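Local structure of superoxide dismutase (Methanothermobacter thermautotrophicus, 1MA1) at residues 12-18 and 30-35; 38-44 and 73-78. The protein catalyses the iron-dependent dismutation of superoxide radicals to hydrogen peroxide and oxygen, and works as a homotetramer with one iron bound in each subunit. All coordinates share one frame; numbering follows the deposited sequence.

Interaction 1: residues 12-18 and 30-35. With FE (Fe (III) ion), chain G.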
loop_
_atom_site.group_PDB
_atom_site.type_symbol
_atom_site.label_atom_id
_atom_site.label_comp_id
_atom_site.label_asym_id
_atom_site.label_seq_id
_atom_site.Cartn_x
_atom_site.Cartn_y
_atom_site.Cartn_z
ATOM N N PRO A 12 4.520 26.792 6.340
ATOM C CA PRO A 12 5.089 27.865 5.519
ATOM C C PRO A 12 4.003 28.821 5.071
ATOM O O PRO A 12 2.864 28.414 4.841
ATOM C CB PRO A 12 5.720 27.112 4.362
ATOM C CG PRO A 12 4.788 25.967 4.187
ATOM C CD PRO A 12 4.497 25.516 5.608
ATOM N N GLU A 13 4.347 30.095 4.957
ATOM C CA GLU A 13 3.438 31.069 4.376
ATOM C C GLU A 13 3.254 30.718 2.909
ATOM O O GLU A 13 4.153 30.164 2.282
ATOM C CB GLU A 13 4.035 32.462 4.517
ATOM C CG GLU A 13 4.715 32.689 5.858
ATOM C CD GLU A 13 4.106 33.843 6.631
ATOM O OE1 GLU A 13 4.217 34.986 6.134
ATOM O OE2 GLU A 13 3.517 33.618 7.725
ATOM N N LEU A 14 2.092 31.030 2.354
ATOM C CA LEU A 14 1.929 31.043 0.905
ATOM C C LEU A 14 2.746 32.154 0.248
ATOM O O LEU A 14 2.938 33.223 0.822
ATOM C CB LEU A 14 0.454 31.211 0.546
ATOM C CG LEU A 14 -0.377 29.982 0.197
ATOM C CD1 LEU A 14 -0.030 28.808 1.078
ATOM C CD2 LEU A 14 -1.825 30.333 0.339
ATOM N N PRO A 15 3.224 31.913 -0.980
ATOM C CA PRO A 15 3.927 32.894 -1.811
ATOM C C PRO A 15 3.042 34.061 -2.275
ATOM O O PRO A 15 3.485 34.929 -3.031
ATOM C CB PRO A 15 4.412 32.054 -3.003
ATOM C CG PRO A 15 4.425 30.636 -2.465
ATOM C CD PRO A 15 3.157 30.613 -1.666
ATOM N N TYR A 16 1.789 34.068 -1.846
ATOM C CA TYR A 16 0.770 34.921 -2.451
ATOM C C TYR A 16 -0.511 34.865 -1.632
ATOM O O TYR A 16 -0.717 33.934 -0.856
ATOM C CB TYR A 16 0.478 34.487 -3.907
ATOM C CG TYR A 16 0.342 32.988 -4.110
ATOM C CD1 TYR A 16 -0.635 32.253 -3.437
ATOM C CD2 TYR A 16 1.229 32.304 -4.927
ATOM C CE1 TYR A 16 -0.708 30.862 -3.574
ATOM C CE2 TYR A 16 1.170 30.928 -5.072
ATOM C CZ TYR A 16 0.210 30.210 -4.395
ATOM O OH TYR A 16 0.195 28.840 -4.511
ATOM N N PRO A 17 -1.386 35.874 -1.784
ATOM C CA PRO A 17 -2.633 35.931 -1.014
ATOM C C PRO A 17 -3.622 34.840 -1.391
ATOM O O PRO A 17 -3.593 34.330 -2.512
ATOM C CB PRO A 17 -3.167 37.332 -1.313
ATOM C CG PRO A 17 -2.642 37.625 -2.654
ATOM C CD PRO A 17 -1.224 37.081 -2.610
ATOM N N TYR A 18 -4.504 34.500 -0.451
ATOM C CA TYR A 18 -5.394 33.360 -0.590
ATOM C C TYR A 18 -6.341 33.473 -1.778
ATOM O O TYR A 18 -7.001 32.505 -2.148
ATOM C CB TYR A 18 -6.206 33.157 0.706
ATOM C CG TYR A 18 -5.411 32.538 1.843
ATOM C CD1 TYR A 18 -4.792 31.297 1.699
ATOM C CD2 TYR A 18 -5.236 33.215 3.046
ATOM C CE1 TYR A 18 -4.007 30.746 2.729
ATOM C CE2 TYR A 18 -4.455 32.677 4.083
ATOM C CZ TYR A 18 -3.835 31.440 3.915
ATOM O OH TYR A 18 -3.021 30.925 4.907
ATOM N N LEU A 30 -8.456 27.423 -1.138
ATOM C CA LEU A 30 -7.035 27.551 -0.846
ATOM C C LEU A 30 -6.806 27.715 0.657
ATOM O O LEU A 30 -5.858 27.173 1.224
ATOM C CB LEU A 30 -6.472 28.761 -1.585
ATOM C CG LEU A 30 -5.037 28.694 -2.102
ATOM C CD1 LEU A 30 -4.597 30.095 -2.498
ATOM C CD2 LEU A 30 -4.121 28.147 -1.030
ATOM N N THR A 31 -7.679 28.472 1.305
ATOM C CA THR A 31 -7.465 28.832 2.692
ATOM C C THR A 31 -7.539 27.609 3.589
ATOM O O THR A 31 -6.703 27.411 4.472
ATOM C CB THR A 31 -8.508 29.830 3.144
ATOM O OG1 THR A 31 -8.404 30.996 2.324
ATOM C CG2 THR A 31 -8.309 30.191 4.602
ATOM N N ILE A 32 -8.542 26.778 3.363
ATOM C CA ILE A 32 -8.693 25.608 4.195
ATOM C C ILE A 32 -7.695 24.467 3.870
ATOM O O ILE A 32 -7.237 23.775 4.791
ATOM C CB ILE A 32 -10.190 25.128 4.164
ATOM C CG1 ILE A 32 -10.303 23.718 4.729
ATOM C CG2 ILE A 32 -10.748 25.224 2.770
ATOM C CD1 ILE A 32 -11.729 23.194 4.789
ATOM N N HIS A 33 -7.332 24.295 2.593
ATOM C CA HIS A 33 -6.272 23.353 2.209
ATOM C C HIS A 33 -5.013 23.706 2.984
ATOM O O HIS A 33 -4.364 22.832 3.570
ATOM C CB HIS A 33 -5.976 23.440 0.690
ATOM C CG HIS A 33 -5.159 22.308 0.131
ATOM N ND1 HIS A 33 -5.058 22.086 -1.219
ATOM C CD2 HIS A 33 -4.429 21.321 0.718
ATOM C CE1 HIS A 33 -4.312 21.017 -1.448
ATOM N NE2 HIS A 33 -3.913 20.528 -0.287
ATOM N N HIS A 34 -4.671 24.993 2.982
ATOM C CA HIS A 34 -3.438 25.459 3.599
ATOM C C HIS A 34 -3.515 25.379 5.109
ATOM O O HIS A 34 -2.604 24.866 5.756
ATOM C CB HIS A 34 -3.151 26.895 3.190
ATOM C CG HIS A 34 -1.869 27.435 3.742
ATOM N ND1 HIS A 34 -1.798 28.601 4.475
ATOM C CD2 HIS A 34 -0.597 26.966 3.667
ATOM C CE1 HIS A 34 -0.549 28.828 4.828
ATOM N NE2 HIS A 34 0.201 27.848 4.347
ATOM N N GLN A 35 -4.607 25.873 5.679
ATOM C CA GLN A 35 -4.606 26.191 7.096
ATOM C C GLN A 35 -5.092 25.047 7.938
ATOM O O GLN A 35 -4.794 24.987 9.130
ATOM C CB GLN A 35 -5.476 27.403 7.384
ATOM C CG GLN A 35 -5.118 28.589 6.553
ATOM C CD GLN A 35 -5.433 29.872 7.257
ATOM O OE1 GLN A 35 -6.403 29.951 8.023
ATOM N NE2 GLN A 35 -4.618 30.904 7.006
HETATM FE FE FE G . -3.635 18.479 0.170
HETATM O O HOH W 1 -3.047 16.685 0.496
#
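Through Pro-12, Leu-14 and Tyr-18, the irregular N-terminal arm of this iron superoxide dismutase lies against the first long helix of the alpha-hairpin domain, meeting Leu-30, Thr-31, His-34 and Gln-35 near the start of helix 27-57. His-34 is gripped at both ring nitrogens. Its NE2 donates to the carbonyl O of Pro-12 at 2.8 Å, close to the ring plane and almost in line with the C=O bond (C=O...N angle 172°). On the other side of the ring ND1 is hydrogen-bonded to Tyr-18 OH, also in plane, and either atom could carry the proton. With CG anti to the backbone N (chi1 -178°), the imidazole projects from the helix into the bend of the arm, and the two bonds together fix the rotation of the ring. Leu-14 lays CD1 over one imidazole face, 3.4 Å from the ring centroid, a CH-pi contact; its other methyl, CD2, meets CD2 of Leu-30 tip to tip at 3.5 Å.

Tyr-18 crosses Thr-31 and His-34 at about a right angle, and Thr-31 CB lies over one face of its ring. The Thr-31 hydroxyl is itself bonded to the carbonyl of Arg-27, one helical turn earlier. The Tyr-18 ring and the Gln-35 amide stand nearly perpendicular, at 87°. Trp-85 of helix 64-86 presses on Leu-14, Leu-30 and His-34 and takes up the Tyr-16 hydroxyl through its carbonyl O. The helix residue just before His-34 faces the active site: His-33 NE2 binds the iron at 2.1 Å, beside His-81, Asp-167, His-171 and a water. Gln-35 NE2 donates a hydrogen bond of 2.6 Å to Tyr-18 OH, the oxygen that also pairs with His-34 ND1.

Interaction 2: residues 38-44 and 73-78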
loop_
_atom_site.group_PDB
_atom_site.type_symbol
_atom_site.label_atom_id
_atom_site.label_comp_id
_atom_site.label_asym_id
_atom_site.label_seq_id
_atom_site.Cartn_x
_atom_site.Cartn_y
_atom_site.Cartn_z
ATOM N N HIS A 38 -2.629 21.173 5.468
ATOM C CA HIS A 38 -1.190 21.296 5.466
ATOM C C HIS A 38 -0.754 21.413 6.915
ATOM O O HIS A 38 0.230 20.798 7.327
ATOM C CB HIS A 38 -0.752 22.527 4.665
ATOM C CG HIS A 38 0.723 22.571 4.383
ATOM N ND1 HIS A 38 1.307 23.555 3.614
ATOM C CD2 HIS A 38 1.727 21.731 4.743
ATOM C CE1 HIS A 38 2.602 23.321 3.507
ATOM N NE2 HIS A 38 2.882 22.217 4.183
ATOM N N GLN A 39 -1.504 22.190 7.693
ATOM C CA GLN A 39 -1.222 22.351 9.125
ATOM C C GLN A 39 -1.252 21.001 9.852
ATOM O O GLN A 39 -0.419 20.730 10.711
ATOM C CB GLN A 39 -2.240 23.288 9.750
ATOM C CG GLN A 39 -1.992 23.549 11.200
ATOM C CD GLN A 39 -0.709 24.317 11.442
ATOM O OE1 GLN A 39 -0.538 25.428 10.962
ATOM N NE2 GLN A 39 0.201 23.719 12.212
ATOM N N ALA A 40 -2.203 20.155 9.486
ATOM C CA ALA A 40 -2.342 18.861 10.135
ATOM C C ALA A 40 -1.083 17.990 9.948
ATOM O O ALA A 40 -0.702 17.216 10.848
ATOM C CB ALA A 40 -3.593 18.132 9.602
ATOM N N TYR A 41 -0.429 18.125 8.793
ATOM C CA TYR A 41 0.799 17.367 8.550
ATOM C C TYR A 41 1.988 17.920 9.330
ATOM O O TYR A 41 2.779 17.148 9.859
ATOM C CB TYR A 41 1.124 17.299 7.046
ATOM C CG TYR A 41 -0.026 16.735 6.256
ATOM C CD1 TYR A 41 -0.655 15.559 6.662
ATOM C CD2 TYR A 41 -0.575 17.434 5.185
ATOM C CE1 TYR A 41 -1.803 15.112 6.036
ATOM C CE2 TYR A 41 -1.736 16.990 4.557
ATOM C CZ TYR A 41 -2.346 15.833 4.992
ATOM O OH TYR A 41 -3.531 15.413 4.438
ATOM N N VAL A 42 2.103 19.243 9.412
ATOM C CA VAL A 42 3.018 19.863 10.351
ATOM C C VAL A 42 2.853 19.304 11.752
ATOM O O VAL A 42 3.830 18.848 12.350
ATOM C CB VAL A 42 2.800 21.362 10.435
ATOM C CG1 VAL A 42 3.649 21.942 11.576
ATOM C CG2 VAL A 42 3.104 21.992 9.073
ATOM N N ASP A 43 1.631 19.326 12.278
ATOM C CA ASP A 43 1.412 18.867 13.641
ATOM C C ASP A 43 1.630 17.369 13.774
ATOM O O ASP A 43 2.175 16.898 14.781
ATOM C CB ASP A 43 0.006 19.210 14.112
ATOM C CG ASP A 43 -0.302 20.667 13.970
ATOM O OD1 ASP A 43 0.610 21.513 14.172
ATOM O OD2 ASP A 43 -1.466 20.956 13.659
ATOM N N GLY A 44 1.204 16.620 12.755
ATOM C CA GLY A 44 1.414 15.179 12.751
ATOM C C GLY A 44 2.886 14.857 12.894
ATOM O O GLY A 44 3.296 14.114 13.791
ATOM N N PHE A 73 4.255 9.410 6.222
ATOM C CA PHE A 73 2.971 9.956 5.801
ATOM C C PHE A 73 2.933 11.474 5.992
ATOM O O PHE A 73 2.634 12.210 5.061
ATOM C CB PHE A 73 1.847 9.305 6.603
ATOM C CG PHE A 73 0.493 9.899 6.341
ATOM C CD1 PHE A 73 -0.139 9.693 5.129
ATOM C CD2 PHE A 73 -0.135 10.699 7.300
ATOM C CE1 PHE A 73 -1.367 10.270 4.863
ATOM C CE2 PHE A 73 -1.376 11.284 7.040
ATOM C CZ PHE A 73 -1.989 11.066 5.814
ATOM N N HIS A 74 3.240 11.938 7.197
ATOM C CA HIS A 74 3.098 13.345 7.532
ATOM C C HIS A 74 4.170 14.210 6.938
ATOM O O HIS A 74 3.902 15.331 6.524
ATOM C CB HIS A 74 3.089 13.544 9.047
ATOM C CG HIS A 74 1.765 13.264 9.666
ATOM N ND1 HIS A 74 1.609 12.395 10.721
ATOM C CD2 HIS A 74 0.525 13.698 9.340
ATOM C CE1 HIS A 74 0.327 12.300 11.019
ATOM N NE2 HIS A 74 -0.350 13.081 10.195
ATOM N N VAL A 75 5.393 13.708 6.915
ATOM C CA VAL A 75 6.492 14.493 6.366
ATOM C C VAL A 75 6.337 14.580 4.844
ATOM O O VAL A 75 6.588 15.635 4.233
ATOM C CB VAL A 75 7.858 13.879 6.734
ATOM C CG1 VAL A 75 8.964 14.601 6.004
ATOM C CG2 VAL A 75 8.075 13.970 8.249
ATOM N N GLY A 76 5.885 13.472 4.253
ATOM C CA GLY A 76 5.454 13.487 2.869
ATOM C C GLY A 76 4.354 14.491 2.583
ATOM O O GLY A 76 4.451 15.275 1.629
ATOM N N GLY A 77 3.312 14.466 3.408
ATOM C CA GLY A 77 2.332 15.529 3.396
ATOM C C GLY A 77 2.942 16.916 3.456
ATOM O O GLY A 77 2.642 17.766 2.615
ATOM N N TYR A 78 3.797 17.152 4.446
ATOM C CA TYR A 78 4.433 18.449 4.590
ATOM C C TYR A 78 5.236 18.847 3.348
ATOM O O TYR A 78 5.098 19.966 2.848
ATOM C CB TYR A 78 5.370 18.449 5.788
ATOM C CG TYR A 78 6.211 19.703 5.879
ATOM C CD1 TYR A 78 5.721 20.849 6.491
ATOM C CD2 TYR A 78 7.488 19.745 5.318
ATOM C CE1 TYR A 78 6.474 22.003 6.550
ATOM C CE2 TYR A 78 8.246 20.893 5.367
ATOM C CZ TYR A 78 7.737 22.020 5.981
ATOM O OH TYR A 78 8.498 23.163 6.012
#
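Tyr-41 and His-74 meet rim to rim where the two long helices of the alpha-hairpin cross, neither ring over the other's face and Tyr-41 CD1 3.5 Å from His-74 CD2. The segment axes approach to 8.0 Å at 137°, so the helices run roughly antiparallel. Tyr-41, with CG anti to its carbonyl carbon (chi1 -55°), carries its ring across helix 73-78, where CA of Gly-77 sits over one face; a CB on Gly-77 would collide with that ring. The edge of Tyr-41 is also turned toward the face of Phe-73 in an offset edge-to-face pair, with Tyr-41 CE1 4.0 Å from Phe-73 CE2 and planes at 86°, and the three rings form an aromatic cluster.

The His-74 imidazole is sandwiched between its neighbour Phe-73, whose CD2 lies over one face, and CA of Gly-44, centred over the opposite face 3.5 Å from the ring centroid. Gly-44 leaves room for this approach, since a CB placed there would come too close to His-74 NE2. An alanine at the His-74 position would keep only CB of the side chain, and is likely to leave a gap facing CA of Gly-44 and to cost Tyr-41 CD1 its contact with the imidazole rim.

Toward the other end of the contact, Val-42 CG2 meets the edge of the Tyr-78 ring at CD1, 3.8 Å away. His-38 reaches past the same ring, its NE2 giving a weak hydrogen bond to Tyr-78 O at 3.4 Å.

Around this crossing of helices 27-57 and 64-86, Tyr-41 extends to the iron ligands His-81 and His-171 and meets His-152, just after strand 143-150, edge-to-face, while the carbonyl of Gly-77 accepts a bond from His-81 ND1; Val-75, pointing away from segment 38-44, packs on Ile-157 of a third subunit.

The two contacts come in series along the chain: interaction 1 closes at residue 35, before interaction 2 opens at 38, and their centres lie 15 Å apart. Both draw on helix 27-57, one near its start and the other further along, and all four segments belong to the alpha-hairpin domain. They touch directly: His-33 O probably accepts a hydrogen bond from His-38 N, and the Pro-12 ring packs on the side chains of His-38 and Tyr-78. One helix is thus held by the N-terminal arm and by helix 64-86, and two iron ligands, His-33 and His-81, come from this pair of helices close to the contacts.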